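Local atomic coordinates of oligogalacturonate lyase (Vibrio parahaemolyticus RIMD 2210633, PDB entry 3C5M), a protein that probably cleaves oligogalacturonides, the short fragments of pectin, as a manganese-binding lyase with a seven-bladed beta-propeller fold. Residues K138-E143 and C168-V173; Y195-D200 and E243-D248; V214-W219 and V228-E233. One frame throughout, in Å; residues are numbered along the deposited sequence.

Interaction 1. Residues K138-E143 and C168-V173; sequences KLVGIE and CRLIKV
Arg-169 sets out with CG between its backbone N and carbonyl carbon (chi1 64°) and runs extended to NE, while Glu-143 turns its CG anti to its own carbonyl carbon; the two chains thus rise side by side, pointing the same way, from paired positions on adjacent strands. Their carboxylate and guanidinium planes lie 16° apart, nearly coplanar. One oxygen serves two donors: Glu-143 OE1 takes a salt bridge from Arg-169 NH2 at 2.6 Å and a weak bond from Arg-169 NE at 3.0 Å. Glu-143 OE2 is held by Tyr-118 OH, and Arg-169 makes a cation-pi contact with Trp-124, so both oxygens of the buried carboxylate have partners and the guanidinium also meets an aromatic ring. Ile-171 crosses Glu-143 at about a right angle, its CD1 set against Glu-143 CD at 3.3 Å; opposite Ile-171 on the pairing strand is Gly-141, which has no side chain. On the other face of the sheet Val-140 CG2 meets Leu-170 CD2 at 3.3 Å, with Ile-142 beside Leu-170. Lys-138 CD lies 4.1 Å from Lys-172 CD. Lys-138 NZ stays 5.8 Å from Lys-172 NZ, each with its own salt bridge, to Glu-223 and Glu-181 respectively. Between the two faces the backbones pair antiparallel, Leu-139 with Val-173, Gly-141 with Ile-171 and Glu-143 with Arg-169 each exchanging two hydrogen bonds; Leu-139 N reaches Val-173 O at 2.8 Å. Val-140 with Lys-172 and Ile-142 with Leu-170 form the non-hydrogen-bonded pairs. The strand directions differ by 157°. Strands 124-132 and 180-186 flank the two, making this the central strand pair of a four-stranded antiparallel blade of the beta-propeller.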
loop_
_atom_site.group_PDB
_atom_site.type_symbol
_atom_site.label_atom_id
_atom_site.label_comp_id
_atom_site.label_asym_id
_atom_site.label_seq_id
_atom_site.Cartn_x
_atom_site.Cartn_y
_atom_site.Cartn_z
ATOM N N LYS A 138 -17.045 5.673 -4.839
ATOM C CA LYS A 138 -16.224 6.807 -5.210
ATOM C C LYS A 138 -14.747 6.461 -5.060
ATOM O O LYS A 138 -14.356 5.667 -4.200
ATOM C CB LYS A 138 -16.556 8.009 -4.315
ATOM C CG LYS A 138 -17.911 8.638 -4.584
ATOM C CD LYS A 138 -18.287 9.685 -3.542
ATOM C CE LYS A 138 -18.643 9.036 -2.204
ATOM N NZ LYS A 138 -19.075 10.046 -1.185
ATOM N N LEU A 139 -13.926 7.069 -5.905
ATOM C CA LEU A 139 -12.480 6.860 -5.868
ATOM C C LEU A 139 -11.776 8.192 -5.704
ATOM O O LEU A 139 -12.161 9.169 -6.316
ATOM C CB LEU A 139 -12.014 6.201 -7.164
ATOM C CG LEU A 139 -12.346 4.716 -7.254
ATOM C CD1 LEU A 139 -11.968 4.180 -8.619
ATOM C CD2 LEU A 139 -11.608 3.984 -6.169
ATOM N N VAL A 140 -10.743 8.239 -4.878
ATOM C CA VAL A 140 -10.011 9.480 -4.682
ATOM C C VAL A 140 -8.576 9.303 -5.197
ATOM O O VAL A 140 -8.032 8.201 -5.171
ATOM C CB VAL A 140 -10.002 9.853 -3.189
ATOM C CG1 VAL A 140 -9.344 8.744 -2.393
ATOM C CG2 VAL A 140 -9.275 11.147 -2.972
ATOM N N GLY A 141 -7.966 10.379 -5.680
ATOM C CA GLY A 141 -6.599 10.289 -6.186
ATOM C C GLY A 141 -6.010 11.665 -6.464
ATOM O O GLY A 141 -6.703 12.656 -6.268
ATOM N N ILE A 142 -4.743 11.764 -6.864
ATOM C CA ILE A 142 -4.218 13.089 -7.181
ATOM C C ILE A 142 -3.611 13.108 -8.595
ATOM O O ILE A 142 -3.317 12.056 -9.177
ATOM C CB ILE A 142 -3.149 13.618 -6.180
ATOM C CG1 ILE A 142 -1.759 13.258 -6.658
ATOM C CG2 ILE A 142 -3.372 13.080 -4.785
ATOM C CD1 ILE A 142 -0.721 14.231 -6.160
ATOM N N GLU A 143 -3.468 14.303 -9.166
ATOM C CA GLU A 143 -2.895 14.449 -10.500
ATOM C C GLU A 143 -2.047 15.707 -10.500
ATOM O O GLU A 143 -2.282 16.621 -9.721
ATOM C CB GLU A 143 -3.986 14.539 -11.574
ATOM C CG GLU A 143 -5.074 13.464 -11.467
ATOM C CD GLU A 143 -6.113 13.502 -12.611
ATOM O OE1 GLU A 143 -6.727 14.572 -12.847
ATOM O OE2 GLU A 143 -6.325 12.453 -13.264
ATOM N N CYS A 168 -0.756 20.654 -8.230
ATOM C CA CYS A 168 -1.368 19.336 -8.116
ATOM C C CYS A 168 -2.786 19.461 -7.598
ATOM O O CYS A 168 -3.111 20.392 -6.869
ATOM C CB CYS A 168 -0.578 18.472 -7.136
ATOM S SG CYS A 168 1.109 18.138 -7.619
ATOM N N ARG A 169 -3.633 18.511 -7.960
ATOM C CA ARG A 169 -5.003 18.542 -7.494
ATOM C C ARG A 169 -5.417 17.178 -6.962
ATOM O O ARG A 169 -5.038 16.142 -7.504
ATOM C CB ARG A 169 -5.945 18.953 -8.626
ATOM C CG ARG A 169 -5.976 17.973 -9.787
ATOM C CD ARG A 169 -6.973 18.417 -10.834
ATOM N NE ARG A 169 -7.119 17.445 -11.913
ATOM C CZ ARG A 169 -8.021 17.540 -12.885
ATOM N NH1 ARG A 169 -8.865 18.567 -12.921
ATOM N NH2 ARG A 169 -8.090 16.600 -13.819
ATOM N N LEU A 170 -6.198 17.203 -5.891
ATOM C CA LEU A 170 -6.714 16.005 -5.258
ATOM C C LEU A 170 -8.151 15.847 -5.785
ATOM O O LEU A 170 -9.049 16.573 -5.362
ATOM C CB LEU A 170 -6.718 16.203 -3.742
ATOM C CG LEU A 170 -6.847 14.975 -2.844
ATOM C CD1 LEU A 170 -6.858 15.394 -1.377
ATOM C CD2 LEU A 170 -8.113 14.233 -3.182
ATOM N N ILE A 171 -8.366 14.911 -6.712
ATOM C CA ILE A 171 -9.687 14.706 -7.300
ATOM C C ILE A 171 -10.455 13.516 -6.750
ATOM O O ILE A 171 -9.900 12.636 -6.102
ATOM C CB ILE A 171 -9.618 14.537 -8.836
ATOM C CG1 ILE A 171 -8.877 13.250 -9.190
ATOM C CG2 ILE A 171 -8.947 15.750 -9.463
ATOM C CD1 ILE A 171 -8.785 12.969 -10.681
ATOM N N LYS A 172 -11.749 13.505 -7.029
ATOM C CA LYS A 172 -12.636 12.449 -6.587
ATOM C C LYS A 172 -13.480 12.074 -7.795
ATOM O O LYS A 172 -14.043 12.938 -8.460
ATOM C CB LYS A 172 -13.519 12.965 -5.455
ATOM C CG LYS A 172 -14.639 12.028 -5.053
ATOM C CD LYS A 172 -15.448 12.604 -3.894
ATOM C CE LYS A 172 -16.176 13.888 -4.283
ATOM N NZ LYS A 172 -17.196 13.676 -5.357
ATOM N N VAL A 173 -13.557 10.784 -8.081
ATOM C CA VAL A 173 -14.316 10.296 -9.219
ATOM C C VAL A 173 -15.458 9.408 -8.746
ATOM O O VAL A 173 -15.334 8.680 -7.756
ATOM C CB VAL A 173 -13.400 9.494 -10.170
ATOM C CG1 VAL A 173 -14.189 8.948 -11.348
ATOM C CG2 VAL A 173 -12.271 10.385 -10.652
#

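Interaction 2. Residues Y195-D200 and E243-D248; sequences YRPFDD and EFWIPD
Trp-245 receives two CH-pi contacts on the same ring face. Arg-196 CG sits over its six-membered ring, 3.4 Å from the centroid, and Pro-197 CD over its five-membered ring at 3.8 Å. With chi1 at -149° Arg-196 lays CG on the indole; the bend at chi2 (-90°) then carries the rest of the chain off, the guanidinium turned 43° from the ring plane. Several other contacts set carbon against carbonyl oxygen: Tyr-195 O lies 3.1 Å from Trp-245 CD1, oblique to the ring; Pro-197 CG faces Ile-246 O at 3.3 Å; Pro-197 CB lies close to Pro-247 O; and the Phe-198 ring reaches Pro-247 O and Asp-248 O obliquely. No direct hydrogen bond crosses between 195-200 and 243-248. A water bridges them instead, accepting from Arg-196 NH2 at 2.6 Å and donating to Asp-248 O at 3.1 Å. Trp-245 NE1 bonds to Ile-194 O, which ties the ring to the strand leading into Arg-196. Strands 190-196 and 238-245 open two successive four-stranded blades, and the contact joins their ends and the turns that follow; Phe-292, beyond strand 285-290 of the next blade, bonds to the backbone of Asp-248 and packs on Pro-247.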
loop_
_atom_site.group_PDB
_atom_site.type_symbol
_atom_site.label_atom_id
_atom_site.label_comp_id
_atom_site.label_asym_id
_atom_site.label_seq_id
_atom_site.Cartn_x
_atom_site.Cartn_y
_atom_site.Cartn_z
ATOM N N TYR A 195 -9.012 7.868 1.492
ATOM C CA TYR A 195 -10.332 8.035 2.084
ATOM C C TYR A 195 -10.289 7.466 3.495
ATOM O O TYR A 195 -9.661 6.437 3.732
ATOM C CB TYR A 195 -11.369 7.250 1.278
ATOM C CG TYR A 195 -12.289 8.088 0.435
ATOM C CD1 TYR A 195 -12.341 7.920 -0.952
ATOM C CD2 TYR A 195 -13.128 9.034 1.022
ATOM C CE1 TYR A 195 -13.208 8.678 -1.741
ATOM C CE2 TYR A 195 -13.999 9.793 0.252
ATOM C CZ TYR A 195 -14.036 9.613 -1.132
ATOM O OH TYR A 195 -14.892 10.371 -1.895
ATOM N N ARG A 196 -10.961 8.131 4.425
ATOM C CA ARG A 196 -11.014 7.662 5.804
ATOM C C ARG A 196 -11.929 6.449 5.725
ATOM O O ARG A 196 -13.058 6.568 5.282
ATOM C CB ARG A 196 -11.633 8.750 6.673
ATOM C CG ARG A 196 -11.154 8.806 8.097
ATOM C CD ARG A 196 -11.982 7.943 8.990
ATOM N NE ARG A 196 -12.280 8.633 10.242
ATOM C CZ ARG A 196 -13.022 8.112 11.210
ATOM N NH1 ARG A 196 -13.255 8.792 12.318
ATOM N NH2 ARG A 196 -13.539 6.901 11.066
ATOM N N PRO A 197 -11.449 5.263 6.135
ATOM C CA PRO A 197 -12.248 4.039 6.089
ATOM C C PRO A 197 -13.767 4.207 6.066
ATOM O O PRO A 197 -14.342 4.352 4.989
ATOM C CB PRO A 197 -11.734 3.260 7.283
ATOM C CG PRO A 197 -10.262 3.516 7.157
ATOM C CD PRO A 197 -10.197 5.016 6.871
ATOM N N PHE A 198 -14.448 4.202 7.199
ATOM C CA PHE A 198 -15.900 4.336 7.091
ATOM C C PHE A 198 -16.404 5.741 7.341
ATOM O O PHE A 198 -17.225 5.976 8.228
ATOM C CB PHE A 198 -16.582 3.358 8.027
ATOM C CG PHE A 198 -16.230 1.934 7.754
ATOM C CD1 PHE A 198 -15.031 1.402 8.206
ATOM C CD2 PHE A 198 -17.095 1.123 7.035
ATOM C CE1 PHE A 198 -14.706 0.075 7.943
ATOM C CE2 PHE A 198 -16.779 -0.197 6.768
ATOM C CZ PHE A 198 -15.585 -0.725 7.221
ATOM N N ASP A 199 -15.922 6.667 6.520
ATOM C CA ASP A 199 -16.275 8.063 6.648
ATOM C C ASP A 199 -15.874 8.854 5.407
ATOM O O ASP A 199 -14.817 9.473 5.379
ATOM C CB ASP A 199 -15.582 8.626 7.892
ATOM C CG ASP A 199 -15.735 10.124 8.023
ATOM O OD1 ASP A 199 -16.750 10.676 7.546
ATOM O OD2 ASP A 199 -14.836 10.748 8.620
ATOM N N ASP A 200 -16.723 8.840 4.384
ATOM C CA ASP A 200 -16.443 9.559 3.140
ATOM C C ASP A 200 -16.222 11.042 3.371
ATOM O O ASP A 200 -15.760 11.762 2.488
ATOM C CB ASP A 200 -17.589 9.384 2.154
ATOM C CG ASP A 200 -17.807 7.948 1.780
ATOM O OD1 ASP A 200 -18.731 7.680 0.983
ATOM O OD2 ASP A 200 -17.055 7.081 2.282
ATOM N N GLU A 243 2.353 7.133 7.172
ATOM C CA GLU A 243 0.965 7.272 7.610
ATOM C C GLU A 243 0.014 6.331 6.864
ATOM O O GLU A 243 0.197 6.031 5.679
ATOM C CB GLU A 243 0.486 8.723 7.436
ATOM C CG GLU A 243 0.134 9.117 5.999
ATOM C CD GLU A 243 1.330 9.627 5.199
ATOM O OE1 GLU A 243 2.476 9.220 5.481
ATOM O OE2 GLU A 243 1.113 10.433 4.270
ATOM N N PHE A 244 -1.004 5.869 7.569
ATOM C CA PHE A 244 -1.983 4.989 6.968
ATOM C C PHE A 244 -3.212 4.865 7.879
ATOM O O PHE A 244 -3.098 4.821 9.100
ATOM C CB PHE A 244 -1.359 3.611 6.699
ATOM C CG PHE A 244 -1.108 2.800 7.939
ATOM C CD1 PHE A 244 -2.081 1.929 8.420
ATOM C CD2 PHE A 244 0.093 2.916 8.634
ATOM C CE1 PHE A 244 -1.864 1.184 9.573
ATOM C CE2 PHE A 244 0.323 2.175 9.795
ATOM C CZ PHE A 244 -0.651 1.307 10.265
ATOM N N TRP A 245 -4.389 4.842 7.270
ATOM C CA TRP A 245 -5.624 4.717 8.011
ATOM C C TRP A 245 -5.696 3.312 8.556
ATOM O O TRP A 245 -5.318 2.361 7.876
ATOM C CB TRP A 245 -6.827 4.944 7.093
ATOM C CG TRP A 245 -7.149 6.370 6.817
ATOM C CD1 TRP A 245 -7.213 6.977 5.597
ATOM C CD2 TRP A 245 -7.460 7.372 7.783
ATOM N NE1 TRP A 245 -7.543 8.299 5.743
ATOM C CE2 TRP A 245 -7.699 8.572 7.078
ATOM C CE3 TRP A 245 -7.558 7.378 9.178
ATOM C CZ2 TRP A 245 -8.034 9.771 7.725
ATOM C CZ3 TRP A 245 -7.890 8.568 9.820
ATOM C CH2 TRP A 245 -8.122 9.746 9.092
ATOM N N ILE A 246 -6.154 3.170 9.790
ATOM C CA ILE A 246 -6.314 1.841 10.341
ATOM C C ILE A 246 -7.618 1.368 9.704
ATOM O O ILE A 246 -8.595 2.098 9.684
ATOM C CB ILE A 246 -6.441 1.894 11.845
ATOM C CG1 ILE A 246 -5.132 2.418 12.435
ATOM C CG2 ILE A 246 -6.792 0.515 12.384
ATOM C CD1 ILE A 246 -5.125 2.469 13.924
ATOM N N PRO A 247 -7.637 0.149 9.149
ATOM C CA PRO A 247 -8.807 -0.442 8.489
ATOM C C PRO A 247 -10.204 -0.046 9.014
ATOM O O PRO A 247 -11.069 0.337 8.232
ATOM C CB PRO A 247 -8.530 -1.938 8.606
ATOM C CG PRO A 247 -7.057 -1.988 8.389
ATOM C CD PRO A 247 -6.552 -0.847 9.264
ATOM N N ASP A 248 -10.425 -0.140 10.322
ATOM C CA ASP A 248 -11.723 0.207 10.877
ATOM C C ASP A 248 -11.968 1.724 10.895
ATOM O O ASP A 248 -13.066 2.178 11.220
ATOM C CB ASP A 248 -11.880 -0.381 12.291
ATOM C CG ASP A 248 -10.971 0.284 13.318
ATOM O OD1 ASP A 248 -10.176 1.168 12.920
ATOM O OD2 ASP A 248 -11.050 -0.081 14.523
HETATM O O HOH W 1 -14.111 4.819 12.518
#

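Interaction 3. Residues V214-W219 and V228-E233; sequences VDARMW and VRKIKE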
loop_
_atom_site.group_PDB
_atom_site.type_symbol
_atom_site.label_atom_id
_atom_site.label_comp_id
_atom_site.label_asym_id
_atom_site.label_seq_id
_atom_site.Cartn_x
_atom_site.Cartn_y
_atom_site.Cartn_z
ATOM N N VAL A 214 10.103 20.450 4.572
ATOM C CA VAL A 214 8.677 20.319 4.291
ATOM C C VAL A 214 7.863 20.705 5.525
ATOM O O VAL A 214 8.097 20.183 6.614
ATOM C CB VAL A 214 8.323 18.872 3.883
ATOM C CG1 VAL A 214 8.687 17.911 4.998
ATOM C CG2 VAL A 214 6.849 18.771 3.559
ATOM N N ASP A 215 6.914 21.624 5.350
ATOM C CA ASP A 215 6.064 22.093 6.449
ATOM C C ASP A 215 5.456 20.967 7.283
ATOM O O ASP A 215 5.588 20.957 8.506
ATOM C CB ASP A 215 4.949 23.011 5.915
ATOM C CG ASP A 215 4.269 22.464 4.661
ATOM O OD1 ASP A 215 3.236 23.033 4.248
ATOM O OD2 ASP A 215 4.763 21.479 4.078
ATOM N N ALA A 216 4.787 20.031 6.613
ATOM C CA ALA A 216 4.172 18.875 7.257
ATOM C C ALA A 216 3.471 18.052 6.191
ATOM O O ALA A 216 3.018 18.595 5.184
ATOM C CB ALA A 216 3.172 19.325 8.314
ATOM N N ARG A 217 3.388 16.743 6.391
ATOM C CA ARG A 217 2.709 15.913 5.406
ATOM C C ARG A 217 1.389 15.373 5.926
ATOM O O ARG A 217 0.497 15.059 5.149
ATOM C CB ARG A 217 3.604 14.761 4.961
ATOM C CG ARG A 217 4.254 13.959 6.072
ATOM C CD ARG A 217 4.461 12.531 5.576
ATOM N NE ARG A 217 4.895 12.515 4.180
ATOM C CZ ARG A 217 4.660 11.524 3.325
ATOM N NH1 ARG A 217 3.989 10.455 3.720
ATOM N NH2 ARG A 217 5.090 11.603 2.071
HETATM N N MSE A 218 1.265 15.276 7.244
HETATM C CA MSE A 218 0.045 14.774 7.851
HETATM C C MSE A 218 -1.110 15.729 7.572
HETATM O O MSE A 218 -1.410 16.590 8.394
HETATM C CB MSE A 218 0.228 14.641 9.369
HETATM C CG MSE A 218 1.374 13.717 9.837
HETATM SE SE MSE A 218 1.036 11.805 9.580
HETATM C CE MSE A 218 1.885 11.675 7.837
ATOM N N TRP A 219 -1.758 15.597 6.424
ATOM C CA TRP A 219 -2.879 16.476 6.128
ATOM C C TRP A 219 -4.223 15.769 6.054
ATOM O O TRP A 219 -4.298 14.558 5.824
ATOM C CB TRP A 219 -2.645 17.236 4.830
ATOM C CG TRP A 219 -1.631 18.302 4.945
ATOM C CD1 TRP A 219 -0.290 18.184 4.756
ATOM C CD2 TRP A 219 -1.874 19.668 5.278
ATOM N NE1 TRP A 219 0.321 19.399 4.943
ATOM C CE2 TRP A 219 -0.631 20.329 5.263
ATOM C CE3 TRP A 219 -3.026 20.402 5.581
ATOM C CZ2 TRP A 219 -0.503 21.687 5.543
ATOM C CZ3 TRP A 219 -2.899 21.754 5.861
ATOM C CH2 TRP A 219 -1.647 22.382 5.838
ATOM N N VAL A 228 -9.317 22.208 5.555
ATOM C CA VAL A 228 -7.993 21.672 5.292
ATOM C C VAL A 228 -7.157 21.927 6.544
ATOM O O VAL A 228 -6.947 23.073 6.934
ATOM C CB VAL A 228 -7.338 22.373 4.073
ATOM C CG1 VAL A 228 -5.917 21.875 3.870
ATOM C CG2 VAL A 228 -8.159 22.115 2.827
ATOM N N ARG A 229 -6.697 20.857 7.181
ATOM C CA ARG A 229 -5.894 20.993 8.385
ATOM C C ARG A 229 -4.796 19.946 8.520
ATOM O O ARG A 229 -4.817 18.923 7.847
ATOM C CB ARG A 229 -6.798 20.975 9.629
ATOM C CG ARG A 229 -8.100 20.167 9.529
ATOM C CD ARG A 229 -7.881 18.698 9.774
ATOM N NE ARG A 229 -9.082 17.994 10.244
ATOM C CZ ARG A 229 -10.192 17.798 9.532
ATOM N NH1 ARG A 229 -11.207 17.138 10.070
ATOM N NH2 ARG A 229 -10.294 18.262 8.293
ATOM N N LYS A 230 -3.827 20.208 9.386
ATOM C CA LYS A 230 -2.738 19.269 9.585
ATOM C C LYS A 230 -3.041 18.379 10.782
ATOM O O LYS A 230 -3.467 18.862 11.820
ATOM C CB LYS A 230 -1.428 20.028 9.786
ATOM C CG LYS A 230 -1.525 21.145 10.794
ATOM C CD LYS A 230 -0.179 21.818 11.010
ATOM C CE LYS A 230 0.360 22.412 9.724
ATOM N NZ LYS A 230 1.711 22.991 9.930
ATOM N N ILE A 231 -2.832 17.076 10.616
ATOM C CA ILE A 231 -3.095 16.088 11.661
ATOM C C ILE A 231 -2.373 16.391 12.975
ATOM O O ILE A 231 -2.957 16.292 14.058
ATOM C CB ILE A 231 -2.694 14.664 11.174
ATOM C CG1 ILE A 231 -3.559 14.261 9.981
ATOM C CG2 ILE A 231 -2.839 13.654 12.306
ATOM C CD1 ILE A 231 -3.222 12.917 9.390
ATOM N N LYS A 232 -1.104 16.767 12.875
ATOM C CA LYS A 232 -0.298 17.060 14.055
ATOM C C LYS A 232 0.334 18.431 13.885
ATOM O O LYS A 232 0.551 18.883 12.764
ATOM C CB LYS A 232 0.795 15.992 14.200
ATOM C CG LYS A 232 1.527 15.950 15.529
ATOM C CD LYS A 232 2.740 15.013 15.423
ATOM C CE LYS A 232 3.321 14.615 16.787
ATOM N NZ LYS A 232 2.422 13.737 17.598
ATOM N N GLU A 233 0.613 19.090 15.006
ATOM C CA GLU A 233 1.229 20.412 15.004
ATOM C C GLU A 233 2.672 20.335 14.506
ATOM O O GLU A 233 3.223 21.340 14.056
ATOM C CB GLU A 233 1.216 21.015 16.417
ATOM C CG GLU A 233 1.910 22.385 16.529
ATOM C CD GLU A 233 2.268 22.793 17.973
ATOM O OE1 GLU A 233 2.941 23.834 18.143
ATOM O OE2 GLU A 233 1.887 22.087 18.933
#
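Met-218, a selenomethionine, and Ile-231 meet by both side chain and backbone. Met-218 CB lies 3.4 Å from Ile-231 CB. Ile-231 N donates to Met-218 O at 2.7 Å, with an N-H...O angle of 159° but from 36° out of the carbonyl plane. Beside them Trp-219 brings the six-membered part of its indole to the other chain: Trp-219 CZ3 touches Val-228 CG1 at 3.6 Å, Trp-219 CE3 meets Arg-229 O at 3.2 Å, and Lys-230 CA stands over one ring face, offset toward the rim. Trp-219 and Lys-230 form an antiparallel non-hydrogen-bonded pair where strand 219-222, third in its propeller blade, meets the short outermost strand 229-230. Further out, the indole is held from its own segment, Trp-219 NE1 donating to Ala-216 O at 2.8 Å from above the carbonyl plane. An inverse gamma turn centred on Met-218 leads the chain into the strand. The indole also meets the rings of Phe-205 and His-207 on strand 202-207. Bent at chi2 (-72°), the selenomethionine side chain leads away from Ile-231 to pack on Cys-240 and Glu-243 of the next blade. Lys-232 reaches the same blade, hydrogen-bonding to Tyr-254 and making a cation-pi contact with Tyr-267.

The three contacts span three successive blades: interaction 1 lies within the blade of strands 124-132 to 180-186, interaction 3 at the outer edge of the next (190-196 to 229-230), and interaction 2 joins that blade to the one of strands 238-245 to 276-281. Interactions 1 and 2 touch where Val-140 CG1 packs on Tyr-195 CD1 at 3.4 Å and Lys-138 NZ forms a weak ion pair with Asp-200 OD1 at 3.2 Å. Interactions 2 and 3 are linked by the salt bridge from Arg-217 NH1 to Glu-243 OE1, 2.6 Å. Interactions 1 and 3 do not touch, their nearest atoms being about 8 Å apart. All three lie away from the manganese site of His-287, Gln-350, His-353 and His-355.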